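Local coordinates for protein probable mannosyltransferase KTR4 (Saccharomyces cerevisiae, PDB 5A07) that is a probable mannosyltransferase of the GT-A glycosyltransferase clan, modelled with guanosine-5'-diphosphate and a manganese ion bound, at residues 80-85 against 373-378; 258-263 against 316-321; 387-392 against 401-406. All blocks are in the same frame, centred on the assembly; numbering follows the deposited sequence.

Contact 1 (80-85 against 373-378)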
ATOM      1  N   LEU B  80      16.143   0.518 -10.883  1.00 17.08           N
ATOM      2  CA  LEU B  80      15.204   0.046 -11.909  1.00 17.40           C
ATOM      3  C   LEU B  80      15.901  -0.446 -13.162  1.00 17.54           C
ATOM      4  O   LEU B  80      15.400  -1.391 -13.809  1.00 19.56           O
ATOM      5  CB  LEU B  80      14.183   1.109 -12.228  1.00 18.69           C
ATOM      6  CG  LEU B  80      12.917   1.102 -11.403  1.00 20.04           C
ATOM      7  CD1 LEU B  80      12.003  -0.088 -11.738  1.00 18.84           C
ATOM      8  CD2 LEU B  80      13.184   1.088  -9.894  1.00 17.04           C
ATOM      9  N   LEU B  81      17.075   0.091 -13.470  1.00 19.44           N
ATOM     10  CA  LEU B  81      17.893  -0.404 -14.599  1.00 19.52           C
ATOM     11  C   LEU B  81      18.787  -1.517 -14.266  1.00 20.61           C
ATOM     12  O   LEU B  81      19.361  -2.120 -15.153  1.00 20.36           O
ATOM     13  CB  LEU B  81      18.671   0.716 -15.324  1.00 22.95           C
ATOM     14  CG  LEU B  81      17.856   1.899 -15.787  1.00 24.63           C
ATOM     15  CD1 LEU B  81      18.792   2.892 -16.497  1.00 28.00           C
ATOM     16  CD2 LEU B  81      16.681   1.501 -16.663  1.00 24.56           C
ATOM     17  N   GLN B  82      18.792  -1.994 -13.032  1.00 20.51           N
ATOM     18  CA  GLN B  82      19.584  -3.229 -12.696  1.00 23.40           C
ATOM     19  C   GLN B  82      18.825  -4.437 -13.204  1.00 23.40           C
ATOM     20  O   GLN B  82      17.608  -4.570 -12.992  1.00 19.82           O
ATOM     21  CB  GLN B  82      19.734  -3.292 -11.172  1.00 23.52           C
ATOM     22  CG  GLN B  82      20.412  -4.499 -10.558  1.00 23.68           C
ATOM     23  CD  GLN B  82      20.340  -4.472  -8.978  1.00 27.59           C
ATOM     24  OE1 GLN B  82      20.056  -3.446  -8.313  1.00 27.15           O
ATOM     25  NE2 GLN B  82      20.538  -5.631  -8.396  1.00 38.49           N
ATOM     26  N   GLU B  83      19.526  -5.352 -13.859  1.00 19.10           N
ATOM     27  CA  GLU B  83      18.920  -6.607 -14.292  1.00 22.13           C
ATOM     28  C   GLU B  83      18.545  -7.455 -13.080  1.00 21.08           C
ATOM     29  O   GLU B  83      19.401  -7.771 -12.280  1.00 19.21           O
ATOM     30  CB  GLU B  83      19.894  -7.425 -15.159  1.00 24.05           C
ATOM     31  CG  GLU B  83      20.127  -6.722 -16.466  1.00 27.27           C
ATOM     32  CD  GLU B  83      21.230  -7.409 -17.296  1.00 34.25           C
ATOM     33  OE1 GLU B  83      21.606  -8.542 -17.011  1.00 32.19           O
ATOM     34  OE2 GLU B  83      21.723  -6.797 -18.206  1.00 36.78           O
ATOM     35  N   ILE B  84      17.284  -7.804 -12.941  1.00 18.84           N
ATOM     36  CA  ILE B  84      16.845  -8.716 -11.902  1.00 18.47           C
ATOM     37  C   ILE B  84      15.963  -9.803 -12.489  1.00 18.88           C
ATOM     38  O   ILE B  84      15.550  -9.730 -13.640  1.00 19.57           O
ATOM     39  CB  ILE B  84      16.053  -7.963 -10.800  1.00 18.39           C
ATOM     40  CG1 ILE B  84      14.730  -7.424 -11.365  1.00 16.82           C
ATOM     41  CG2 ILE B  84      16.862  -6.827 -10.247  1.00 18.07           C
ATOM     42  CD1 ILE B  84      13.818  -6.821 -10.297  1.00 19.51           C
ATOM     43  N   SER B  85      15.707 -10.803 -11.678  1.00 20.17           N
ATOM     44  CA  SER B  85      14.760 -11.847 -12.040  1.00 23.47           C
ATOM     45  C   SER B  85      13.797 -12.229 -10.918  1.00 19.95           C
ATOM     46  O   SER B  85      12.603 -11.946 -11.040  1.00 23.70           O
ATOM     47  CB  SER B  85      15.456 -13.086 -12.571  1.00 27.34           C
ATOM     48  OG  SER B  85      16.322 -13.436 -11.612  1.00 34.18           O
ATOM     49  N   TRP B 373       9.871  -4.819  -0.817  1.00 15.44           N
ATOM     50  CA  TRP B 373       9.649  -4.168  -2.111  1.00 15.24           C
ATOM     51  C   TRP B 373       9.738  -5.196  -3.249  1.00 15.58           C
ATOM     52  O   TRP B 373      10.820  -5.732  -3.550  1.00 15.66           O
ATOM     53  CB  TRP B 373      10.665  -3.038  -2.344  1.00 15.30           C
ATOM     54  CG  TRP B 373      10.517  -2.319  -3.637  1.00 15.72           C
ATOM     55  CD1 TRP B 373       9.374  -2.094  -4.292  1.00 16.27           C
ATOM     56  CD2 TRP B 373      11.517  -1.645  -4.354  1.00 15.38           C
ATOM     57  NE1 TRP B 373       9.590  -1.392  -5.440  1.00 16.13           N
ATOM     58  CE2 TRP B 373      10.917  -1.116  -5.511  1.00 16.75           C
ATOM     59  CE3 TRP B 373      12.892  -1.454  -4.161  1.00 15.16           C
ATOM     60  CZ2 TRP B 373      11.617  -0.375  -6.437  1.00 15.93           C
ATOM     61  CZ3 TRP B 373      13.584  -0.747  -5.077  1.00 17.37           C
ATOM     62  CH2 TRP B 373      12.948  -0.196  -6.204  1.00 20.30           C
ATOM     63  N   PHE B 374       8.584  -5.472  -3.881  1.00 14.59           N
ATOM     64  CA  PHE B 374       8.483  -6.493  -4.913  1.00 14.51           C
ATOM     65  C   PHE B 374       8.957  -5.902  -6.229  1.00 15.31           C
ATOM     66  O   PHE B 374       8.161  -5.589  -7.141  1.00 15.99           O
ATOM     67  CB  PHE B 374       7.034  -7.017  -5.045  1.00 14.31           C
ATOM     68  CG  PHE B 374       6.739  -8.164  -4.139  1.00 14.26           C
ATOM     69  CD1 PHE B 374       7.305  -9.396  -4.371  1.00 13.98           C
ATOM     70  CD2 PHE B 374       5.904  -7.993  -3.012  1.00 15.35           C
ATOM     71  CE1 PHE B 374       7.057 -10.462  -3.490  1.00 17.59           C
ATOM     72  CE2 PHE B 374       5.667  -9.053  -2.173  1.00 15.57           C
ATOM     73  CZ  PHE B 374       6.244 -10.293  -2.395  1.00 17.43           C
ATOM     74  N   ARG B 375      10.272  -5.760  -6.349  1.00 15.14           N
ATOM     75  CA  ARG B 375      10.869  -5.141  -7.528  1.00 15.95           C
ATOM     76  C   ARG B 375      10.460  -5.881  -8.801  1.00 15.82           C
ATOM     77  O   ARG B 375      10.319  -5.258  -9.871  1.00 16.21           O
ATOM     78  CB  ARG B 375      12.411  -5.092  -7.400  1.00 14.60           C
ATOM     79  CG  ARG B 375      12.881  -4.102  -6.332  1.00 15.13           C
ATOM     80  CD  ARG B 375      14.370  -4.271  -6.081  1.00 15.08           C
ATOM     81  NE  ARG B 375      15.193  -3.782  -7.215  1.00 15.25           N
ATOM     82  CZ  ARG B 375      16.516  -3.890  -7.273  1.00 16.80           C
ATOM     83  NH1 ARG B 375      17.212  -4.429  -6.239  1.00 16.76           N
ATOM     84  NH2 ARG B 375      17.162  -3.469  -8.340  1.00 16.12           N
ATOM     85  N   ASP B 376      10.294  -7.180  -8.693  1.00 15.17           N
ATOM     86  CA  ASP B 376      10.051  -8.029  -9.836  1.00 15.76           C
ATOM     87  C   ASP B 376       8.613  -7.966 -10.343  1.00 14.95           C
ATOM     88  O   ASP B 376       8.357  -8.499 -11.458  1.00 18.12           O
ATOM     89  CB  ASP B 376      10.452  -9.520  -9.570  1.00 16.72           C
ATOM     90  CG  ASP B 376       9.815 -10.114  -8.276  1.00 18.08           C
ATOM     91  OD1 ASP B 376       9.431  -9.356  -7.296  1.00 15.91           O
ATOM     92  OD2 ASP B 376       9.721 -11.364  -8.171  1.00 19.84           O
ATOM     93  N   ILE B 377       7.691  -7.407  -9.547  1.00 14.65           N
ATOM     94  CA  ILE B 377       6.271  -7.363  -9.946  1.00 14.98           C
ATOM     95  C   ILE B 377       6.074  -6.106 -10.782  1.00 14.46           C
ATOM     96  O   ILE B 377       5.868  -5.006 -10.272  1.00 16.05           O
ATOM     97  CB  ILE B 377       5.283  -7.511  -8.781  1.00 14.87           C
ATOM     98  CG1 ILE B 377       5.536  -8.839  -8.100  1.00 15.77           C
ATOM     99  CG2 ILE B 377       3.876  -7.385  -9.379  1.00 15.23           C
ATOM    100  CD1 ILE B 377       4.595  -9.118  -6.950  1.00 19.04           C
ATOM    101  N   GLY B 378       6.204  -6.267 -12.102  1.00 14.76           N
ATOM    102  CA  GLY B 378       5.968  -5.188 -13.017  1.00 14.29           C
ATOM    103  C   GLY B 378       4.448  -4.817 -12.947  1.00 14.02           C
ATOM    104  O   GLY B 378       3.594  -5.708 -13.060  1.00 17.01           O
TER
HETATM  105  O   HOH W   1      19.847  -5.352  -5.724  1.00 25.76           O
HETATM  106  O   HOH W   2      10.180 -12.906 -10.396  1.00 17.35           O

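Contact 2 (258-263 against 316-321)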
ATOM      1  N   PHE B 258       4.939  -4.280  -1.316  1.00 13.00           N
ATOM      2  CA  PHE B 258       4.540  -3.153  -2.098  1.00 13.63           C
ATOM      3  C   PHE B 258       5.365  -3.088  -3.381  1.00 13.92           C
ATOM      4  O   PHE B 258       6.416  -3.722  -3.504  1.00 13.60           O
ATOM      5  CB  PHE B 258       4.663  -1.845  -1.293  1.00 13.00           C
ATOM      6  CG  PHE B 258       6.089  -1.346  -1.109  1.00 12.68           C
ATOM      7  CD1 PHE B 258       6.879  -1.831  -0.113  1.00 12.95           C
ATOM      8  CD2 PHE B 258       6.623  -0.402  -1.953  1.00 13.42           C
ATOM      9  CE1 PHE B 258       8.190  -1.383   0.051  1.00 13.42           C
ATOM     10  CE2 PHE B 258       7.934   0.041  -1.811  1.00 13.98           C
ATOM     11  CZ  PHE B 258       8.704  -0.470  -0.811  1.00 13.92           C
ATOM     12  N   VAL B 259       4.865  -2.308  -4.313  1.00 14.68           N
ATOM     13  CA  VAL B 259       5.575  -1.992  -5.558  1.00 15.88           C
ATOM     14  C   VAL B 259       5.932  -0.521  -5.802  1.00 16.62           C
ATOM     15  O   VAL B 259       6.961  -0.231  -6.508  1.00 16.07           O
ATOM     16  CB  VAL B 259       4.905  -2.557  -6.844  1.00 13.75           C
ATOM     17  CG1 VAL B 259       4.916  -4.061  -6.883  1.00 15.21           C
ATOM     18  CG2 VAL B 259       3.484  -2.053  -7.009  1.00 15.00           C
ATOM     19  N   LEU B 260       5.093   0.387  -5.305  1.00 14.53           N
ATOM     20  CA  LEU B 260       5.209   1.776  -5.582  1.00 14.21           C
ATOM     21  C   LEU B 260       5.109   2.559  -4.243  1.00 15.03           C
ATOM     22  O   LEU B 260       4.385   2.150  -3.346  1.00 13.64           O
ATOM     23  CB  LEU B 260       4.104   2.255  -6.580  1.00 16.14           C
ATOM     24  CG  LEU B 260       4.370   1.747  -8.004  1.00 16.49           C
ATOM     25  CD1 LEU B 260       3.137   1.780  -8.906  1.00 15.77           C
ATOM     26  CD2 LEU B 260       5.535   2.527  -8.625  1.00 16.86           C
ATOM     27  N   ASN B 261       5.796   3.687  -4.151  1.00 14.14           N
ATOM     28  CA  ASN B 261       6.007   4.397  -2.866  1.00 16.30           C
ATOM     29  C   ASN B 261       5.988   5.876  -3.206  1.00 15.96           C
ATOM     30  O   ASN B 261       6.839   6.342  -3.935  1.00 20.21           O
ATOM     31  CB  ASN B 261       7.388   3.915  -2.365  1.00 16.59           C
ATOM     32  CG  ASN B 261       7.681   4.292  -0.945  1.00 17.93           C
ATOM     33  OD1 ASN B 261       7.595   5.478  -0.544  1.00 18.57           O
ATOM     34  ND2 ASN B 261       8.090   3.290  -0.169  1.00 17.61           N
ATOM     35  N   LEU B 262       5.017   6.610  -2.690  1.00 18.29           N
ATOM     36  CA  LEU B 262       4.685   7.933  -3.136  1.00 18.50           C
ATOM     37  C   LEU B 262       4.510   8.945  -1.982  1.00 17.65           C
ATOM     38  O   LEU B 262       4.222   8.598  -0.854  1.00 18.61           O
ATOM     39  CB  LEU B 262       3.313   7.942  -3.888  1.00 18.46           C
ATOM     40  CG  LEU B 262       3.075   7.006  -5.083  1.00 22.56           C
ATOM     41  CD1 LEU B 262       1.659   7.208  -5.658  1.00 21.51           C
ATOM     42  CD2 LEU B 262       4.121   7.254  -6.135  1.00 22.80           C
ATOM     43  N   TYR B 263       4.575  10.185  -2.364  1.00 17.30           N
ATOM     44  CA  TYR B 263       4.143  11.296  -1.546  1.00 18.14           C
ATOM     45  C   TYR B 263       2.610  11.393  -1.694  1.00 21.65           C
ATOM     46  O   TYR B 263       2.060  11.091  -2.746  1.00 21.00           O
ATOM     47  CB  TYR B 263       4.790  12.589  -1.972  1.00 18.16           C
ATOM     48  CG  TYR B 263       6.233  12.673  -1.576  1.00 18.29           C
ATOM     49  CD1 TYR B 263       7.229  12.066  -2.358  1.00 18.50           C
ATOM     50  CD2 TYR B 263       6.611  13.276  -0.412  1.00 21.05           C
ATOM     51  CE1 TYR B 263       8.582  12.110  -1.975  1.00 18.90           C
ATOM     52  CE2 TYR B 263       7.977  13.295   0.013  1.00 21.80           C
ATOM     53  CZ  TYR B 263       8.955  12.718  -0.796  1.00 20.17           C
ATOM     54  OH  TYR B 263      10.288  12.702  -0.385  1.00 20.70           O
ATOM     55  N   HIS B 316       4.131   7.161   1.486  1.00 18.53           N
ATOM     56  CA  HIS B 316       3.309   6.035   1.771  1.00 18.11           C
ATOM     57  C   HIS B 316       3.455   4.942   0.721  1.00 15.70           C
ATOM     58  O   HIS B 316       3.804   5.224  -0.422  1.00 15.65           O
ATOM     59  CB  HIS B 316       1.838   6.486   1.926  1.00 18.72           C
ATOM     60  CG  HIS B 316       1.255   7.087   0.685  1.00 19.47           C
ATOM     61  ND1 HIS B 316       1.471   8.403   0.298  1.00 21.53           N
ATOM     62  CD2 HIS B 316       0.504   6.535  -0.280  1.00 19.28           C
ATOM     63  CE1 HIS B 316       0.847   8.620  -0.843  1.00 22.37           C
ATOM     64  NE2 HIS B 316       0.239   7.513  -1.205  1.00 19.61           N
ATOM     65  N   PHE B 317       3.171   3.715   1.115  1.00 15.87           N
ATOM     66  CA  PHE B 317       3.071   2.615   0.145  1.00 16.47           C
ATOM     67  C   PHE B 317       1.784   2.878  -0.625  1.00 17.00           C
ATOM     68  O   PHE B 317       0.770   3.212  -0.032  1.00 19.52           O
ATOM     69  CB  PHE B 317       3.004   1.273   0.835  1.00 15.96           C
ATOM     70  CG  PHE B 317       4.101   1.091   1.847  1.00 16.18           C
ATOM     71  CD1 PHE B 317       5.418   1.020   1.413  1.00 16.67           C
ATOM     72  CD2 PHE B 317       3.825   1.007   3.201  1.00 17.31           C
ATOM     73  CE1 PHE B 317       6.471   0.954   2.333  1.00 17.93           C
ATOM     74  CE2 PHE B 317       4.845   0.900   4.103  1.00 17.53           C
ATOM     75  CZ  PHE B 317       6.159   0.872   3.668  1.00 16.71           C
ATOM     76  N   TRP B 318       1.826   2.661  -1.935  1.00 17.03           N
ATOM     77  CA  TRP B 318       0.656   2.952  -2.763  1.00 15.79           C
ATOM     78  C   TRP B 318      -0.242   1.754  -2.845  1.00 16.13           C
ATOM     79  O   TRP B 318      -0.075   0.860  -3.711  1.00 18.32           O
ATOM     80  CB  TRP B 318       1.112   3.375  -4.139  1.00 16.94           C
ATOM     81  CG  TRP B 318       0.070   4.261  -4.852  1.00 16.29           C
ATOM     82  CD1 TRP B 318      -0.788   5.135  -4.284  1.00 17.42           C
ATOM     83  CD2 TRP B 318      -0.124   4.334  -6.246  1.00 16.51           C
ATOM     84  NE1 TRP B 318      -1.530   5.790  -5.290  1.00 18.32           N
ATOM     85  CE2 TRP B 318      -1.126   5.299  -6.492  1.00 18.01           C
ATOM     86  CE3 TRP B 318       0.411   3.645  -7.323  1.00 16.58           C
ATOM     87  CZ2 TRP B 318      -1.585   5.562  -7.760  1.00 17.84           C
ATOM     88  CZ3 TRP B 318      -0.018   3.978  -8.598  1.00 17.35           C
ATOM     89  CH2 TRP B 318      -0.982   4.932  -8.791  1.00 17.47           C
ATOM     90  N   THR B 319      -1.201   1.751  -1.958  1.00 16.29           N
ATOM     91  CA  THR B 319      -1.933   0.536  -1.584  1.00 17.44           C
ATOM     92  C   THR B 319      -2.893  -0.050  -2.636  1.00 16.40           C
ATOM     93  O   THR B 319      -3.474  -1.089  -2.393  1.00 15.19           O
ATOM     94  CB  THR B 319      -2.769   0.774  -0.295  1.00 17.63           C
ATOM     95  OG1 THR B 319      -3.611   1.901  -0.509  1.00 17.30           O
ATOM     96  CG2 THR B 319      -1.797   1.014   0.909  1.00 18.51           C
ATOM     97  N   ASN B 320      -3.083   0.571  -3.807  1.00 16.47           N
ATOM     98  CA  ASN B 320      -3.896  -0.114  -4.802  1.00 15.98           C
ATOM     99  C   ASN B 320      -3.394  -1.513  -5.102  1.00 16.61           C
ATOM    100  O   ASN B 320      -4.145  -2.372  -5.525  1.00 15.75           O
ATOM    101  CB  ASN B 320      -4.143   0.732  -6.044  1.00 16.90           C
ATOM    102  CG  ASN B 320      -2.876   1.267  -6.699  1.00 16.21           C
ATOM    103  OD1 ASN B 320      -2.063   0.515  -7.190  1.00 17.69           O
ATOM    104  ND2 ASN B 320      -2.769   2.559  -6.769  1.00 18.19           N
ATOM    105  N   PHE B 321      -2.090  -1.710  -4.980  1.00 16.69           N
ATOM    106  CA  PHE B 321      -1.469  -3.047  -4.885  1.00 15.47           C
ATOM    107  C   PHE B 321      -0.932  -3.200  -3.479  1.00 16.12           C
ATOM    108  O   PHE B 321      -0.275  -2.301  -2.984  1.00 16.13           O
ATOM    109  CB  PHE B 321      -0.270  -3.136  -5.841  1.00 15.02           C
ATOM    110  CG  PHE B 321       0.627  -4.363  -5.607  1.00 15.17           C
ATOM    111  CD1 PHE B 321       1.579  -4.364  -4.597  1.00 16.81           C
ATOM    112  CD2 PHE B 321       0.468  -5.484  -6.325  1.00 17.24           C
ATOM    113  CE1 PHE B 321       2.400  -5.470  -4.375  1.00 17.39           C
ATOM    114  CE2 PHE B 321       1.241  -6.586  -6.108  1.00 17.14           C
ATOM    115  CZ  PHE B 321       2.206  -6.600  -5.133  1.00 16.40           C
TER
HETATM  116  O   HOH W   3       2.476  -0.678  -3.914  1.00 14.93           O

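Contact 3 (387-392 against 401-406)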
ATOM      1  N   CYS B 387       8.415  -0.835 -13.471  1.00 16.07           N
ATOM      2  CA  CYS B 387       8.777  -1.607 -14.660  1.00 16.31           C
ATOM      3  C   CYS B 387      10.250  -2.023 -14.569  1.00 17.74           C
ATOM      4  O   CYS B 387      11.126  -1.191 -14.853  1.00 16.27           O
ATOM      5  CB  CYS B 387       8.543  -0.783 -15.919  1.00 15.94           C
ATOM      6  SG  CYS B 387       8.799  -1.829 -17.401  1.00 20.44           S
ATOM      7  N   PRO B 388      10.535  -3.261 -14.099  1.00 16.07           N
ATOM      8  CA  PRO B 388      11.934  -3.615 -13.859  1.00 16.43           C
ATOM      9  C   PRO B 388      12.662  -3.999 -15.150  1.00 19.95           C
ATOM     10  O   PRO B 388      12.014  -4.101 -16.224  1.00 17.44           O
ATOM     11  CB  PRO B 388      11.828  -4.847 -12.946  1.00 15.61           C
ATOM     12  CG  PRO B 388      10.508  -5.480 -13.350  1.00 17.17           C
ATOM     13  CD  PRO B 388       9.606  -4.345 -13.661  1.00 16.99           C
ATOM     14  N   THR B 389      13.956  -4.295 -15.012  1.00 17.31           N
ATOM     15  CA  THR B 389      14.791  -4.674 -16.105  1.00 19.28           C
ATOM     16  C   THR B 389      15.153  -6.160 -15.989  1.00 20.27           C
ATOM     17  O   THR B 389      15.467  -6.643 -14.886  1.00 19.19           O
ATOM     18  CB  THR B 389      16.069  -3.826 -16.073  1.00 21.21           C
ATOM     19  OG1 THR B 389      15.759  -2.458 -16.339  1.00 19.34           O
ATOM     20  CG2 THR B 389      17.096  -4.334 -17.112  1.00 22.64           C
ATOM     21  N   CYS B 390      15.029  -6.888 -17.108  1.00 19.10           N
ATOM     22  CA  CYS B 390      15.378  -8.303 -17.207  1.00 21.55           C
ATOM     23  C   CYS B 390      16.783  -8.486 -17.820  1.00 23.12           C
ATOM     24  O   CYS B 390      17.242  -7.601 -18.550  1.00 23.11           O
ATOM     25  CB  CYS B 390      14.415  -9.012 -18.194  1.00 24.19           C
ATOM     26  SG  CYS B 390      12.729  -8.918 -17.577  1.00 27.64           S
ATOM     27  N   PRO B 391      17.406  -9.631 -17.583  1.00 24.91           N
ATOM     28  CA  PRO B 391      18.606 -10.016 -18.349  1.00 29.92           C
ATOM     29  C   PRO B 391      18.290 -10.122 -19.811  1.00 31.78           C
ATOM     30  O   PRO B 391      17.151 -10.379 -20.194  1.00 27.65           O
ATOM     31  CB  PRO B 391      18.971 -11.408 -17.788  1.00 28.17           C
ATOM     32  CG  PRO B 391      18.322 -11.476 -16.447  1.00 27.68           C
ATOM     33  CD  PRO B 391      17.054 -10.666 -16.582  1.00 27.30           C
ATOM     34  N   ALA B 392      19.292  -9.896 -20.650  1.00 37.33           N
ATOM     35  CA  ALA B 392      19.101  -9.854 -22.121  1.00 42.00           C
ATOM     36  C   ALA B 392      18.445 -11.084 -22.708  1.00 36.98           C
ATOM     37  O   ALA B 392      17.661 -10.969 -23.648  1.00 40.93           O
ATOM     38  CB  ALA B 392      20.431  -9.573 -22.853  1.00 45.54           C
ATOM     39  N   CYS B 401       5.800  -2.392 -20.818  1.00 20.61           N
ATOM     40  CA  CYS B 401       6.192  -1.250 -20.059  1.00 21.33           C
ATOM     41  C   CYS B 401       7.664  -0.920 -20.384  1.00 21.04           C
ATOM     42  O   CYS B 401       8.411  -1.783 -20.739  1.00 21.12           O
ATOM     43  CB  CYS B 401       5.968  -1.424 -18.541  1.00 23.59           C
ATOM     44  SG  CYS B 401       6.928  -2.722 -17.704  1.00 23.32           S
ATOM     45  N   VAL B 402       8.005   0.348 -20.274  1.00 21.31           N
ATOM     46  CA  VAL B 402       9.371   0.860 -20.475  1.00 21.56           C
ATOM     47  C   VAL B 402      10.174   0.822 -19.119  1.00 19.11           C
ATOM     48  O   VAL B 402       9.791   1.464 -18.168  1.00 18.12           O
ATOM     49  CB  VAL B 402       9.278   2.284 -20.977  1.00 22.54           C
ATOM     50  CG1 VAL B 402      10.659   2.933 -21.061  1.00 23.56           C
ATOM     51  CG2 VAL B 402       8.551   2.263 -22.322  1.00 26.33           C
ATOM     52  N   PRO B 403      11.260   0.067 -19.075  1.00 20.19           N
ATOM     53  CA  PRO B 403      11.981  -0.174 -17.810  1.00 20.42           C
ATOM     54  C   PRO B 403      12.420   1.102 -17.205  1.00 20.07           C
ATOM     55  O   PRO B 403      12.905   1.982 -17.921  1.00 19.91           O
ATOM     56  CB  PRO B 403      13.170  -1.006 -18.250  1.00 22.89           C
ATOM     57  CG  PRO B 403      12.647  -1.791 -19.398  1.00 23.59           C
ATOM     58  CD  PRO B 403      11.729  -0.838 -20.166  1.00 21.73           C
ATOM     59  N   GLY B 404      12.076   1.284 -15.926  1.00 18.05           N
ATOM     60  CA  GLY B 404      12.460   2.415 -15.157  1.00 19.78           C
ATOM     61  C   GLY B 404      11.639   3.652 -15.351  1.00 19.34           C
ATOM     62  O   GLY B 404      11.845   4.653 -14.682  1.00 18.79           O
ATOM     63  N   LYS B 405      10.667   3.612 -16.261  1.00 16.53           N
ATOM     64  CA  LYS B 405       9.838   4.786 -16.436  1.00 18.80           C
ATOM     65  C   LYS B 405       8.646   4.828 -15.463  1.00 18.43           C
ATOM     66  O   LYS B 405       7.610   4.185 -15.677  1.00 20.69           O
ATOM     67  CB  LYS B 405       9.353   4.802 -17.892  1.00 24.28           C
ATOM     68  CG  LYS B 405       8.679   6.071 -18.358  1.00 27.62           C
ATOM     69  CD  LYS B 405       9.697   7.188 -18.319  1.00 34.97           C
ATOM     70  CE  LYS B 405       9.142   8.390 -19.088  1.00 43.26           C
ATOM     71  NZ  LYS B 405      10.066   9.538 -18.934  1.00 43.67           N
ATOM     72  N   PHE B 406       8.810   5.599 -14.410  1.00 15.48           N
ATOM     73  CA  PHE B 406       7.902   5.694 -13.308  1.00 16.77           C
ATOM     74  C   PHE B 406       6.594   6.333 -13.772  1.00 17.90           C
ATOM     75  O   PHE B 406       5.540   5.949 -13.338  1.00 16.49           O
ATOM     76  CB  PHE B 406       8.578   6.558 -12.245  1.00 17.05           C
ATOM     77  CG  PHE B 406       7.737   7.014 -11.129  1.00 16.65           C
ATOM     78  CD1 PHE B 406       7.243   6.092 -10.159  1.00 17.76           C
ATOM     79  CD2 PHE B 406       7.482   8.328 -10.951  1.00 15.41           C
ATOM     80  CE1 PHE B 406       6.508   6.504  -9.082  1.00 15.60           C
ATOM     81  CE2 PHE B 406       6.729   8.753  -9.851  1.00 17.69           C
ATOM     82  CZ  PHE B 406       6.294   7.843  -8.886  1.00 17.02           C
TER

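Contact 1 (80-85 against 373-378)
The guanidinium of Arg375 carries Ile84 CG2 over one face, offset toward the rim, while Gln82 OE1 and a water sit at its edge, in its plane. The indole of Trp373 meets the other segment at its edge, where Leu80 CD2 comes to 3.9 Å from Trp373 CH2; over one face of that ring lies Arg375 CG, from its own segment. Arg375 NH2 gives Gln82 OE1 a hydrogen bond of 2.9 Å that is almost straight, 171° at the hydrogen. The amide is turned 72° against the guanidinium, and the donor stands well above the carbonyl plane. The edge water accepts from both Gln82 NE2 and Arg375 NH1, so the amide is held at both of its polar atoms. Gln82 gets there on an extended chain, CG anti to the backbone N (chi1 176°), crossing Arg375 at about a right angle. Ile84 CD1 packs on Arg375 CB at 3.7 Å, touching the root of the same arginine. At the other end of the contact a second water donates to Ser85 O and to Asp376 OD2, an oxygen also hydrogen-bonded to Tyr243. The acceptors that grip the guanidinium here, Gln82 OE1, Phe79 O and a water, are all uncharged, so the positive charge is probably stabilised in part by their dipoles.

Contact 2 (258-263 against 316-321)
Leu262 CD1 sits squarely over the five-membered ring of Trp318, 3.3 Å from its centroid, in a CH-pi contact. The opposite face of the indole takes Asn320 ND2, from its own segment, over its centre, and Leu260 CD1 comes in at the edge, 3.7 Å from Trp318 CE3. On the other side of the strand pair the rings of Phe258 and Phe317 meet obliquely, planes at 41°, with Phe317 CD1 over the face of Phe258. Farther along, Val259 CG1 lies over one face of Phe321. Backbone bonds fix the Leu260, Leu262 and Trp318 end of this: Leu262 and His316 exchange two, and Trp318 N reaches Leu260 O at 3.0 Å. Asn261 and Phe317 form the non-hydrogen-bonded pair between them. Beyond Trp318 the 316-321 segment turns away as a loop, and Val259 N donates to a water. The Trp318 ring also meets His381, a manganese ligand, and its side chain is about 6 Å from guanosine-5'-diphosphate. Outward, Trp295 NE1 is hydrogen-bonded to Asn261 OD1 and its ring stacks on Phe317, while helix 354-365 packs on His316 and Phe317, helix 418-425 on Phe258 and Asn261, and strand 379-381 on Val259 and Leu260.

Contact 3 (387-392 against 401-406)
Cys387 is joined to Cys401 by a disulfide, and its side chain can be followed atom by atom. CB lies 3.4 Å from Val402 O, the carbonyl that opens the facing turn. From there SG runs anti to the backbone N (chi1 -173°) and bonds Cys401 SG at 2.1 Å, with a torsion of 80° about the S-S bond, close to the relaxed right angle. Cys387 SG also touches the ring of Pro403 in the facing turn, 4.1 Å from Pro403 CD. On the partner side, Cys401 SG stands between its own backbone N and carbonyl carbon (chi1 64°), where it meets Cys387 SG.

The backbone of Cys387 adds a second link. Gly404 N donates to Cys387 O at 2.9 Å, in the carbonyl plane, and Pro403 CA lies 3.2 Å from that same oxygen in a CA-H...O contact. One carbonyl is therefore approached by two successive residues of the turn. Pro403 CB meets Thr389 OG1 at 3.5 Å, the two side chains crossing at about a right angle; the hydroxyl has its polar partner elsewhere, in Leu80 O at the end of helix 65-80.

The turn itself is type II, from Val402 to Lys405, closed by Lys405 N on Val402 O at 3.0 Å. Pro403 and Gly404 occupy its two central positions, the classic pairing: proline suits the first, and the positive phi of the second favours glycine. Cys390 touches Cys397, which is disulfide-bonded to Cys239, and Pro388 packs on Arg396. What results is a disulfide-closed loop, without helix or strand between its ends, with a type II Pro-Gly turn just after its second cysteine, and tied by the 239-397 disulfide to an earlier part of the chain.

Overall arrangement
The centre of contact 2 lies about 4 Å from the chain centre, next to the guanosine-5'-diphosphate and manganese site, while contacts 1 and 3 sit farther out, their centres about 8 Å apart. Contact 2 is about 15 Å from contact 1 and 18 Å from contact 3, centre to centre. Along the chain contact 2 is nested inside the loop closed by contact 1, and contact 3 follows both. Strand 256-262 is the shared element: it pairs antiparallel with 316-317 and parallel with 371-373, from which the turn of contact 1 emerges, and Phe406 packs against its Leu260 and Leu262. Ile84 and Thr389 join contacts 1 and 3 through their backbones, linking the disulfide-rich loop by steps to the central sheet of the GT-A domain.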